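Local coordinates for putative secreted protein (Streptomyces sp. SirexAA-E, PDB 4PEY) that hydrolyses laminarin and laminarioligosaccharides from their non-reducing ends, producing glucose and laminaribiose as end products, at residues S129-F134 and H398-R403; T431-E436 and I453-A458; T87-D92 and L115-V120. The protein carries 1 engineered substitution. All coordinates share one frame; numbering follows the deposited sequence.

Interaction 1 (S129-F134 and H398-R403); sequences SQAAPF and HTWVWR. With BGC (beta-D-glucopyranose), chain B.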
loop_
_atom_site.group_PDB
_atom_site.type_symbol
_atom_site.label_atom_id
_atom_site.label_comp_id
_atom_site.label_asym_id
_atom_site.label_seq_id
_atom_site.Cartn_x
_atom_site.Cartn_y
_atom_site.Cartn_z
ATOM N N SER A 129 -10.488 -2.098 -2.308
ATOM C CA SER A 129 -9.929 -2.538 -1.034
ATOM C C SER A 129 -8.421 -2.306 -1.059
ATOM O O SER A 129 -7.983 -1.226 -1.476
ATOM C CB SER A 129 -10.313 -3.985 -0.740
ATOM O OG SER A 129 -11.712 -4.007 -0.468
ATOM N N GLN A 130 -7.622 -3.272 -0.613
ATOM C CA GLN A 130 -6.194 -3.007 -0.406
ATOM C C GLN A 130 -5.362 -2.920 -1.694
ATOM O O GLN A 130 -5.745 -3.457 -2.743
ATOM C CB GLN A 130 -5.597 -4.066 0.531
ATOM C CG GLN A 130 -6.179 -4.048 1.952
ATOM C CD GLN A 130 -7.288 -5.080 2.157
ATOM O OE1 GLN A 130 -7.906 -5.549 1.196
ATOM N NE2 GLN A 130 -7.530 -5.450 3.415
ATOM N N ALA A 131 -4.219 -2.233 -1.588
ATOM C CA ALA A 131 -3.271 -2.023 -2.687
ATOM C C ALA A 131 -3.930 -1.342 -3.879
ATOM O O ALA A 131 -3.766 -1.771 -5.026
ATOM C CB ALA A 131 -2.621 -3.345 -3.122
ATOM N N ALA A 132 -4.665 -0.270 -3.607
ATOM C CA ALA A 132 -5.340 0.460 -4.678
ATOM C C ALA A 132 -5.187 1.966 -4.462
ATOM O O ALA A 132 -6.176 2.686 -4.234
ATOM C CB ALA A 132 -6.811 0.066 -4.746
ATOM N N PRO A 133 -3.938 2.451 -4.521
ATOM C CA PRO A 133 -3.666 3.842 -4.145
ATOM C C PRO A 133 -4.282 4.895 -5.063
ATOM O O PRO A 133 -4.432 4.705 -6.270
ATOM C CB PRO A 133 -2.134 3.920 -4.205
ATOM C CG PRO A 133 -1.753 2.870 -5.209
ATOM C CD PRO A 133 -2.710 1.743 -4.936
ATOM N N PHE A 134 -4.601 6.027 -4.446
ATOM C CA PHE A 134 -5.237 7.175 -5.075
ATOM C C PHE A 134 -4.363 8.370 -4.667
ATOM O O PHE A 134 -4.467 8.862 -3.535
ATOM C CB PHE A 134 -6.682 7.277 -4.565
ATOM C CG PHE A 134 -7.601 8.188 -5.349
ATOM C CD1 PHE A 134 -8.320 7.707 -6.436
ATOM C CD2 PHE A 134 -7.836 9.494 -4.926
ATOM C CE1 PHE A 134 -9.213 8.522 -7.134
ATOM C CE2 PHE A 134 -8.737 10.311 -5.612
ATOM C CZ PHE A 134 -9.416 9.822 -6.723
ATOM N N HIS A 398 2.404 3.512 2.439
ATOM C CA HIS A 398 1.503 2.559 1.771
ATOM C C HIS A 398 2.160 1.254 1.350
ATOM O O HIS A 398 2.842 1.162 0.322
ATOM C CB HIS A 398 0.808 3.151 0.549
ATOM C CG HIS A 398 -0.383 2.350 0.124
ATOM N ND1 HIS A 398 -0.837 2.299 -1.178
ATOM C CD2 HIS A 398 -1.210 1.555 0.847
ATOM C CE1 HIS A 398 -1.902 1.513 -1.234
ATOM N NE2 HIS A 398 -2.145 1.048 -0.024
ATOM N N THR A 399 1.942 0.235 2.170
ATOM C CA THR A 399 2.299 -1.121 1.795
ATOM C C THR A 399 1.126 -2.047 2.112
ATOM O O THR A 399 0.344 -1.780 3.021
ATOM C CB THR A 399 3.586 -1.595 2.517
ATOM O OG1 THR A 399 3.999 -2.848 1.976
ATOM C CG2 THR A 399 3.367 -1.749 3.999
ATOM N N TRP A 400 0.981 -3.100 1.308
ATOM C CA TRP A 400 0.089 -4.214 1.609
ATOM C C TRP A 400 0.931 -5.456 1.524
ATOM O O TRP A 400 1.416 -5.810 0.444
ATOM C CB TRP A 400 -1.086 -4.316 0.633
ATOM C CG TRP A 400 -2.158 -5.362 0.986
ATOM C CD1 TRP A 400 -2.603 -5.715 2.235
ATOM C CD2 TRP A 400 -2.919 -6.158 0.055
ATOM N NE1 TRP A 400 -3.603 -6.674 2.133
ATOM C CE2 TRP A 400 -3.814 -6.953 0.807
ATOM C CE3 TRP A 400 -2.940 -6.257 -1.341
ATOM C CZ2 TRP A 400 -4.715 -7.832 0.205
ATOM C CZ3 TRP A 400 -3.835 -7.144 -1.939
ATOM C CH2 TRP A 400 -4.696 -7.930 -1.164
ATOM N N VAL A 401 1.107 -6.109 2.666
ATOM C CA VAL A 401 1.911 -7.312 2.751
ATOM C C VAL A 401 0.923 -8.414 3.107
ATOM O O VAL A 401 0.360 -8.422 4.200
ATOM C CB VAL A 401 3.046 -7.148 3.794
ATOM C CG1 VAL A 401 3.863 -8.423 3.926
ATOM C CG2 VAL A 401 3.931 -5.977 3.402
ATOM N N TRP A 402 0.707 -9.332 2.167
ATOM C CA TRP A 402 -0.484 -10.182 2.184
ATOM C C TRP A 402 -0.191 -11.649 1.935
ATOM O O TRP A 402 0.186 -12.031 0.824
ATOM C CB TRP A 402 -1.469 -9.671 1.126
ATOM C CG TRP A 402 -2.810 -10.373 0.977
ATOM C CD1 TRP A 402 -3.884 -10.290 1.825
ATOM C CD2 TRP A 402 -3.240 -11.175 -0.133
ATOM N NE1 TRP A 402 -4.952 -11.007 1.316
ATOM C CE2 TRP A 402 -4.579 -11.562 0.119
ATOM C CE3 TRP A 402 -2.622 -11.612 -1.312
ATOM C CZ2 TRP A 402 -5.305 -12.358 -0.769
ATOM C CZ3 TRP A 402 -3.341 -12.411 -2.182
ATOM C CH2 TRP A 402 -4.671 -12.771 -1.909
ATOM N N ARG A 403 -0.365 -12.470 2.969
ATOM C CA ARG A 403 -0.400 -13.913 2.771
ATOM C C ARG A 403 -1.798 -14.251 2.245
ATOM O O ARG A 403 -2.801 -13.920 2.884
ATOM C CB ARG A 403 -0.086 -14.673 4.064
ATOM C CG ARG A 403 -0.305 -16.171 3.919
ATOM C CD ARG A 403 0.128 -16.982 5.137
ATOM N NE ARG A 403 -0.293 -18.369 4.957
ATOM C CZ ARG A 403 -1.368 -18.918 5.515
ATOM N NH1 ARG A 403 -2.136 -18.235 6.359
ATOM N NH2 ARG A 403 -1.669 -20.171 5.239
HETATM C C2 BGC B . -9.418 -9.289 3.848
HETATM C C3 BGC B . -8.594 -9.593 2.601
HETATM C C4 BGC B . -9.178 -10.800 1.884
HETATM C C5 BGC B . -10.642 -10.546 1.565
HETATM C C6 BGC B . -11.247 -11.721 0.813
HETATM C C1 BGC B . -10.921 -9.273 3.557
HETATM O O2 BGC B . -9.003 -8.042 4.390
HETATM O O3 BGC B . -7.260 -9.874 2.966
HETATM O O4 BGC B . -8.454 -11.076 0.707
HETATM O O5 BGC B . -11.330 -10.386 2.784
HETATM O O6 BGC B . -11.372 -12.821 1.686
HETATM O O HOH W 1 -4.246 -0.572 0.810
#
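Gln130 lies across the indole of Trp400 at about a right angle, with CB 3.4 Å from the centroid of the five-membered ring and only 12° off the ring normal, a well-centred CH-pi contact. Beyond it, CG lies nearest Trp400 NE1. The chain then bends at chi2 (97°), turning CD out of line, and the amide comes to rest almost parallel to the indole, the two planes 7° apart. A glutamine suits this place because its CB packs on the indole face while its amide NE2 reaches both Gln456 OE1 and the sugar, giving a bond to O2 of the glucose of 3.1 Å. Trp402 CB packs on the opposite face of the Trp400 indole. Beside Gln130, Ala131 CB approaches Trp400 CE3 obliquely at 3.4 Å, a side chain small enough to let the loop come close to the ring.

The contact joins the two domains of the GH55 fold, a pair of beta-helices with the substrate cleft between them: 129-134 is a loop of the first, and 399-403 is a strand of the second. An alanine in place of Trp400 would probably open a gap beneath Gln130 CB and leave Glu436 OE1 without the indole N-H it accepts.

Two residues further along the strand, Trp402 is set with its NE1 toward the same sugar and donates to O3 at 3.1 Å, a rather bent bond; the rim of Trp400, at CH2, rests over one face of its indole. At the other end, Pro133 crosses His398 at about a right angle, with CB 3.7 Å from ND1 in an oblique approach. Asp370 binds His398 ND1, while a water hydrogen-bonded to His398 NE2 at 2.8 Å accepts from Ala131 N and so bridges the segments.

Interaction 2 (T431-E436 and I453-A458); sequences TGLFVE and IFYQNA. Engineered in segment 453-458: Ala458 (natural residue Glu). With BGC (beta-D-glucopyranose), chain B.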
loop_
_atom_site.group_PDB
_atom_site.type_symbol
_atom_site.label_atom_id
_atom_site.label_comp_id
_atom_site.label_asym_id
_atom_site.label_seq_id
_atom_site.Cartn_x
_atom_site.Cartn_y
_atom_site.Cartn_z
ATOM N N THR A 431 3.319 4.927 7.299
ATOM C CA THR A 431 2.051 5.621 7.095
ATOM C C THR A 431 1.193 4.810 6.116
ATOM O O THR A 431 1.540 4.671 4.938
ATOM C CB THR A 431 2.276 7.072 6.576
ATOM O OG1 THR A 431 3.118 7.061 5.414
ATOM C CG2 THR A 431 2.953 7.929 7.646
ATOM N N GLY A 432 0.089 4.239 6.600
ATOM C CA GLY A 432 -0.745 3.401 5.750
ATOM C C GLY A 432 -0.232 1.973 5.654
ATOM O O GLY A 432 0.119 1.496 4.572
ATOM N N LEU A 433 -0.206 1.285 6.792
ATOM C CA LEU A 433 0.372 -0.049 6.892
ATOM C C LEU A 433 -0.719 -1.126 6.890
ATOM O O LEU A 433 -1.555 -1.155 7.783
ATOM C CB LEU A 433 1.216 -0.140 8.165
ATOM C CG LEU A 433 1.955 -1.432 8.513
ATOM C CD1 LEU A 433 3.003 -1.720 7.466
ATOM C CD2 LEU A 433 2.600 -1.305 9.898
ATOM N N PHE A 434 -0.717 -1.990 5.876
ATOM C CA PHE A 434 -1.724 -3.044 5.738
ATOM C C PHE A 434 -0.992 -4.381 5.696
ATOM O O PHE A 434 -0.231 -4.622 4.759
ATOM C CB PHE A 434 -2.540 -2.896 4.441
ATOM C CG PHE A 434 -3.299 -1.592 4.287
ATOM C CD1 PHE A 434 -2.635 -0.405 4.010
ATOM C CD2 PHE A 434 -4.694 -1.584 4.320
ATOM C CE1 PHE A 434 -3.336 0.778 3.829
ATOM C CE2 PHE A 434 -5.411 -0.414 4.120
ATOM C CZ PHE A 434 -4.730 0.778 3.870
ATOM N N VAL A 435 -1.193 -5.247 6.687
ATOM C CA VAL A 435 -0.469 -6.523 6.738
ATOM C C VAL A 435 -1.409 -7.615 7.228
ATOM O O VAL A 435 -2.029 -7.453 8.284
ATOM C CB VAL A 435 0.774 -6.455 7.672
ATOM C CG1 VAL A 435 1.590 -7.750 7.576
ATOM C CG2 VAL A 435 1.653 -5.254 7.331
ATOM N N GLU A 436 -1.522 -8.717 6.480
ATOM C CA GLU A 436 -2.571 -9.717 6.760
ATOM C C GLU A 436 -2.209 -11.183 6.569
ATOM O O GLU A 436 -1.534 -11.547 5.597
ATOM C CB GLU A 436 -3.795 -9.472 5.876
ATOM C CG GLU A 436 -4.346 -8.062 5.847
ATOM C CD GLU A 436 -5.609 -8.026 5.032
ATOM O OE1 GLU A 436 -5.499 -8.114 3.785
ATOM O OE2 GLU A 436 -6.709 -7.980 5.639
ATOM N N ILE A 453 1.255 5.309 11.594
ATOM C CA ILE A 453 0.010 6.041 11.448
ATOM C C ILE A 453 -0.848 5.249 10.469
ATOM O O ILE A 453 -0.517 5.154 9.286
ATOM C CB ILE A 453 0.233 7.480 10.955
ATOM C CG1 ILE A 453 1.093 8.257 11.959
ATOM C CG2 ILE A 453 -1.110 8.194 10.757
ATOM C CD1 ILE A 453 1.578 9.585 11.434
ATOM N N PHE A 454 -1.920 4.669 11.019
ATOM C CA PHE A 454 -2.847 3.717 10.389
ATOM C C PHE A 454 -2.278 2.303 10.218
ATOM O O PHE A 454 -1.292 2.082 9.511
ATOM C CB PHE A 454 -3.363 4.189 9.023
ATOM C CG PHE A 454 -4.381 3.240 8.432
ATOM C CD1 PHE A 454 -5.739 3.405 8.687
ATOM C CD2 PHE A 454 -3.977 2.161 7.653
ATOM C CE1 PHE A 454 -6.675 2.519 8.160
ATOM C CE2 PHE A 454 -4.900 1.272 7.137
ATOM C CZ PHE A 454 -6.251 1.452 7.380
ATOM N N TYR A 455 -2.954 1.341 10.836
ATOM C CA TYR A 455 -2.643 -0.069 10.644
ATOM C C TYR A 455 -3.922 -0.847 10.410
ATOM O O TYR A 455 -4.909 -0.662 11.131
ATOM C CB TYR A 455 -1.903 -0.643 11.856
ATOM C CG TYR A 455 -1.500 -2.100 11.727
ATOM C CD1 TYR A 455 -0.713 -2.527 10.663
ATOM C CD2 TYR A 455 -1.882 -3.046 12.685
ATOM C CE1 TYR A 455 -0.321 -3.851 10.543
ATOM C CE2 TYR A 455 -1.486 -4.383 12.582
ATOM C CZ TYR A 455 -0.703 -4.779 11.509
ATOM O OH TYR A 455 -0.301 -6.094 11.384
ATOM N N GLN A 456 -3.906 -1.710 9.398
ATOM C CA GLN A 456 -5.000 -2.654 9.175
ATOM C C GLN A 456 -4.442 -4.059 9.074
ATOM O O GLN A 456 -3.555 -4.327 8.252
ATOM C CB GLN A 456 -5.794 -2.320 7.905
ATOM C CG GLN A 456 -7.026 -3.243 7.692
ATOM C CD GLN A 456 -6.723 -4.500 6.886
ATOM O OE1 GLN A 456 -6.109 -4.438 5.815
ATOM N NE2 GLN A 456 -7.152 -5.655 7.405
ATOM N N ASN A 457 -4.953 -4.949 9.922
ATOM C CA ASN A 457 -4.591 -6.352 9.886
ATOM C C ASN A 457 -5.819 -7.243 9.907
ATOM O O ASN A 457 -6.847 -6.880 10.483
ATOM C CB ASN A 457 -3.699 -6.709 11.075
ATOM C CG ASN A 457 -3.647 -8.204 11.331
ATOM O OD1 ASN A 457 -4.434 -8.748 12.114
ATOM N ND2 ASN A 457 -2.721 -8.882 10.663
ATOM N N ALA A 458 -5.714 -8.400 9.260
ATOM C CA ALA A 458 -6.605 -9.517 9.553
ATOM C C ALA A 458 -5.713 -10.707 9.818
ATOM O O ALA A 458 -4.702 -10.890 9.135
ATOM C CB ALA A 458 -7.576 -9.796 8.411
HETATM C C2 BGC B . -9.418 -9.289 3.848
HETATM C C3 BGC B . -8.594 -9.593 2.601
HETATM C C4 BGC B . -9.178 -10.800 1.884
HETATM C C5 BGC B . -10.642 -10.546 1.565
HETATM C C6 BGC B . -11.247 -11.721 0.813
HETATM C C1 BGC B . -10.921 -9.273 3.557
HETATM O O2 BGC B . -9.003 -8.042 4.390
HETATM O O3 BGC B . -7.260 -9.874 2.966
HETATM O O4 BGC B . -8.454 -11.076 0.707
HETATM O O5 BGC B . -11.330 -10.386 2.784
HETATM O O6 BGC B . -11.372 -12.821 1.686
#
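Glu436 holds CG beside its backbone N, anti to the carbonyl carbon (chi1 -50°), while Gln456 bends at chi2 (-90°), and carboxylate and amide meet. Gln456 NE2 donates to Glu436 OE2 at 3.0 Å, from above the carboxylate plane (48° out of it), with the two flat groups nearly perpendicular. With OE1 occupied by the NE2 of Gln130, the amide is probably held in this orientation.

The backbones are adjacent parallel strands on successive coils of the second beta-helix, paired by bonds such as Leu433 N to Phe454 O and Gln456 N to Leu433 O. Gly432 lies at a corner of the chain, with backbone angles that would press a side chain against the preceding carbonyl. Phe454 CE2 sits over one face of the Phe434 ring, toward its rim, 3.3 Å from Phe434 CZ, the ring planes oblique. On the other face of the sheet Leu433 CG packs against Tyr455 CD1 at 3.6 Å. Asn457 ND2 bonds Val435 O at 2.9 Å, whereas Ala458 N, buried nearby, has no partner.

Ala458 is an engineered substitution for the glutamate inferred to be the proton donor; its CB lies 3.4 Å from Glu436 OE2. Glucose O3 donates to Glu436 OE1 and O2 to OE2, each at 2.6 Å. One carboxylate therefore grips two neighbouring sugar hydroxyls, and Gln456 probably helps to position it from the second shell.

Interaction 3 (T87-D92 and L115-V120); sequences TTFNGD and LALNPV. With BGC (beta-D-glucopyranose), chain C.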
loop_
_atom_site.group_PDB
_atom_site.type_symbol
_atom_site.label_atom_id
_atom_site.label_comp_id
_atom_site.label_asym_id
_atom_site.label_seq_id
_atom_site.Cartn_x
_atom_site.Cartn_y
_atom_site.Cartn_z
ATOM N N THR A 87 -3.965 17.462 -16.578
ATOM C CA THR A 87 -4.615 16.357 -17.278
ATOM C C THR A 87 -5.997 16.155 -16.686
ATOM O O THR A 87 -6.136 15.568 -15.613
ATOM C CB THR A 87 -3.800 15.042 -17.177
ATOM O OG1 THR A 87 -2.421 15.317 -17.457
ATOM C CG2 THR A 87 -4.306 14.022 -18.183
ATOM N N THR A 88 -7.013 16.647 -17.387
ATOM C CA THR A 88 -8.358 16.703 -16.838
ATOM C C THR A 88 -9.312 15.794 -17.606
ATOM O O THR A 88 -9.365 15.828 -18.837
ATOM C CB THR A 88 -8.904 18.150 -16.857
ATOM O OG1 THR A 88 -8.086 18.982 -16.021
ATOM C CG2 THR A 88 -10.341 18.195 -16.343
ATOM N N PHE A 89 -10.050 14.973 -16.865
ATOM C CA PHE A 89 -11.120 14.156 -17.431
ATOM C C PHE A 89 -12.458 14.811 -17.160
ATOM O O PHE A 89 -12.803 15.052 -15.995
ATOM C CB PHE A 89 -11.179 12.746 -16.815
ATOM C CG PHE A 89 -10.067 11.810 -17.230
ATOM C CD1 PHE A 89 -8.991 12.237 -17.992
ATOM C CD2 PHE A 89 -10.118 10.480 -16.835
ATOM C CE1 PHE A 89 -7.982 11.347 -18.359
ATOM C CE2 PHE A 89 -9.118 9.590 -17.189
ATOM C CZ PHE A 89 -8.048 10.023 -17.950
ATOM N N ASN A 90 -13.216 15.098 -18.212
ATOM C CA ASN A 90 -14.639 15.315 -18.045
ATOM C C ASN A 90 -15.258 13.935 -18.097
ATOM O O ASN A 90 -15.530 13.380 -19.167
ATOM C CB ASN A 90 -15.176 16.269 -19.102
ATOM C CG ASN A 90 -14.658 17.667 -18.893
ATOM O OD1 ASN A 90 -14.649 18.164 -17.760
ATOM N ND2 ASN A 90 -14.171 18.290 -19.956
ATOM N N GLY A 91 -15.400 13.357 -16.909
ATOM C CA GLY A 91 -15.703 11.949 -16.772
ATOM C C GLY A 91 -15.084 11.389 -15.509
ATOM O O GLY A 91 -14.800 12.136 -14.574
ATOM N N ASP A 92 -14.858 10.073 -15.496
ATOM C CA ASP A 92 -14.618 9.346 -14.260
ATOM C C ASP A 92 -13.454 8.370 -14.359
ATOM O O ASP A 92 -13.127 7.872 -15.444
ATOM C CB ASP A 92 -15.871 8.558 -13.848
ATOM C CG ASP A 92 -17.074 9.449 -13.556
ATOM O OD1 ASP A 92 -17.498 10.229 -14.443
ATOM O OD2 ASP A 92 -17.615 9.350 -12.434
ATOM N N LEU A 115 -4.242 13.076 -11.918
ATOM C CA LEU A 115 -5.344 13.459 -12.797
ATOM C C LEU A 115 -6.307 14.384 -12.076
ATOM O O LEU A 115 -6.477 14.285 -10.854
ATOM C CB LEU A 115 -6.121 12.228 -13.283
ATOM C CG LEU A 115 -5.413 11.228 -14.192
ATOM C CD1 LEU A 115 -6.155 9.910 -14.190
ATOM C CD2 LEU A 115 -5.323 11.783 -15.603
ATOM N N ALA A 116 -6.959 15.260 -12.838
ATOM C CA ALA A 116 -8.117 15.997 -12.335
ATOM C C ALA A 116 -9.385 15.374 -12.921
ATOM O O ALA A 116 -9.432 15.058 -14.117
ATOM C CB ALA A 116 -8.026 17.479 -12.686
ATOM N N LEU A 117 -10.392 15.166 -12.075
ATOM C CA LEU A 117 -11.633 14.513 -12.494
ATOM C C LEU A 117 -12.834 15.432 -12.310
ATOM O O LEU A 117 -13.002 16.055 -11.255
ATOM C CB LEU A 117 -11.870 13.224 -11.706
ATOM C CG LEU A 117 -10.729 12.214 -11.673
ATOM C CD1 LEU A 117 -11.147 11.018 -10.830
ATOM C CD2 LEU A 117 -10.336 11.771 -13.077
ATOM N N ASN A 118 -13.656 15.504 -13.351
ATOM C CA ASN A 118 -14.931 16.215 -13.334
ATOM C C ASN A 118 -16.033 15.167 -13.529
ATOM O O ASN A 118 -16.504 14.965 -14.652
ATOM C CB ASN A 118 -14.958 17.285 -14.439
ATOM C CG ASN A 118 -16.211 18.146 -14.409
ATOM O OD1 ASN A 118 -16.859 18.299 -13.370
ATOM N ND2 ASN A 118 -16.547 18.732 -15.557
ATOM N N PRO A 119 -16.404 14.449 -12.446
ATOM C CA PRO A 119 -17.239 13.241 -12.598
ATOM C C PRO A 119 -18.644 13.539 -13.122
ATOM O O PRO A 119 -19.236 14.561 -12.749
ATOM C CB PRO A 119 -17.282 12.651 -11.180
ATOM C CG PRO A 119 -16.967 13.793 -10.273
ATOM C CD PRO A 119 -16.029 14.694 -11.041
ATOM N N VAL A 120 -19.174 12.641 -13.952
ATOM C CA VAL A 120 -20.377 12.951 -14.726
ATOM C C VAL A 120 -21.624 13.206 -13.857
ATOM O O VAL A 120 -22.467 14.024 -14.226
ATOM C CB VAL A 120 -20.679 11.832 -15.771
ATOM C CG1 VAL A 120 -21.148 10.560 -15.103
ATOM C CG2 VAL A 120 -21.715 12.303 -16.784
HETATM C C2 BGC C . -19.935 4.584 -11.817
HETATM C C3 BGC C . -20.600 5.905 -11.448
HETATM C C4 BGC C . -20.664 6.849 -12.650
HETATM C C5 BGC C . -21.212 6.130 -13.879
HETATM C C6 BGC C . -21.100 6.995 -15.130
HETATM C C1 BGC C . -20.604 4.006 -13.057
HETATM O O2 BGC C . -20.028 3.667 -10.739
HETATM O O3 BGC C . -19.883 6.499 -10.395
HETATM O O4 BGC C . -21.495 7.954 -12.351
HETATM O O5 BGC C . -20.497 4.937 -14.113
HETATM O O6 BGC C . -21.982 6.522 -16.123
#
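Phe89 and Leu117 lie side by side, pointing the same way into the interior of the first beta-helix, where 87-89 and 116-118 are neighbouring parallel strands on successive coils. This is the tight part. Phe89 CB is 4.0 Å from Leu117 CD2, and Leu115 CD2 meets both Phe89 CE1 and, at 3.6 Å, Thr87 CG2. Branched and aromatic side chains suit this buried face, which Phe59 extends by an edge-to-face contact with Phe89. The backbone bonds from Ala116 N to Thr87 O and from Phe89 N to Ala116 O are short and nearly straight.

Toward the corner at Asn90 and Gly91 the pairing slackens: the bond from Gly91 N to Asn118 O is bent, its donor well above the carbonyl plane. Gly91 takes backbone angles at which a CB would press on the carbonyl oxygen of Asn90, so a glycine suits the bend. Asn90 and Asn118 point to a partly exposed face, where amides suit because they can bond to each other and to water. Asn118 ND2 donates to Asn90 OD1 at 3.0 Å, and Asn90 ND2 goes on to Asn65 OD1.

Past the corner Asp92 lines a glycan pocket together with Val120 of the other segment, and Asp92 OD1 accepts Val120 N at 3.0 Å on its syn side.

Overall arrangement
From the N terminus the chain first meets interaction 3, which closes a short loop of 22 residues within the first beta-helix, coil upon coil. Interaction 1 opens only after that, and spans 263 residues: a loop of the first domain meets a strand of the second, tying the two across the cleft. Interaction 2 follows with 16 residues between its segments, again one coil on the next. The three are in series; none nests in or crosses another. Strands 399-403 and 429-436 are neighbours, so interactions 1 and 2 touch and share one glucose, whereas interaction 3 lies at a separate glycan pocket, its centre about 24 Å from that of interaction 1.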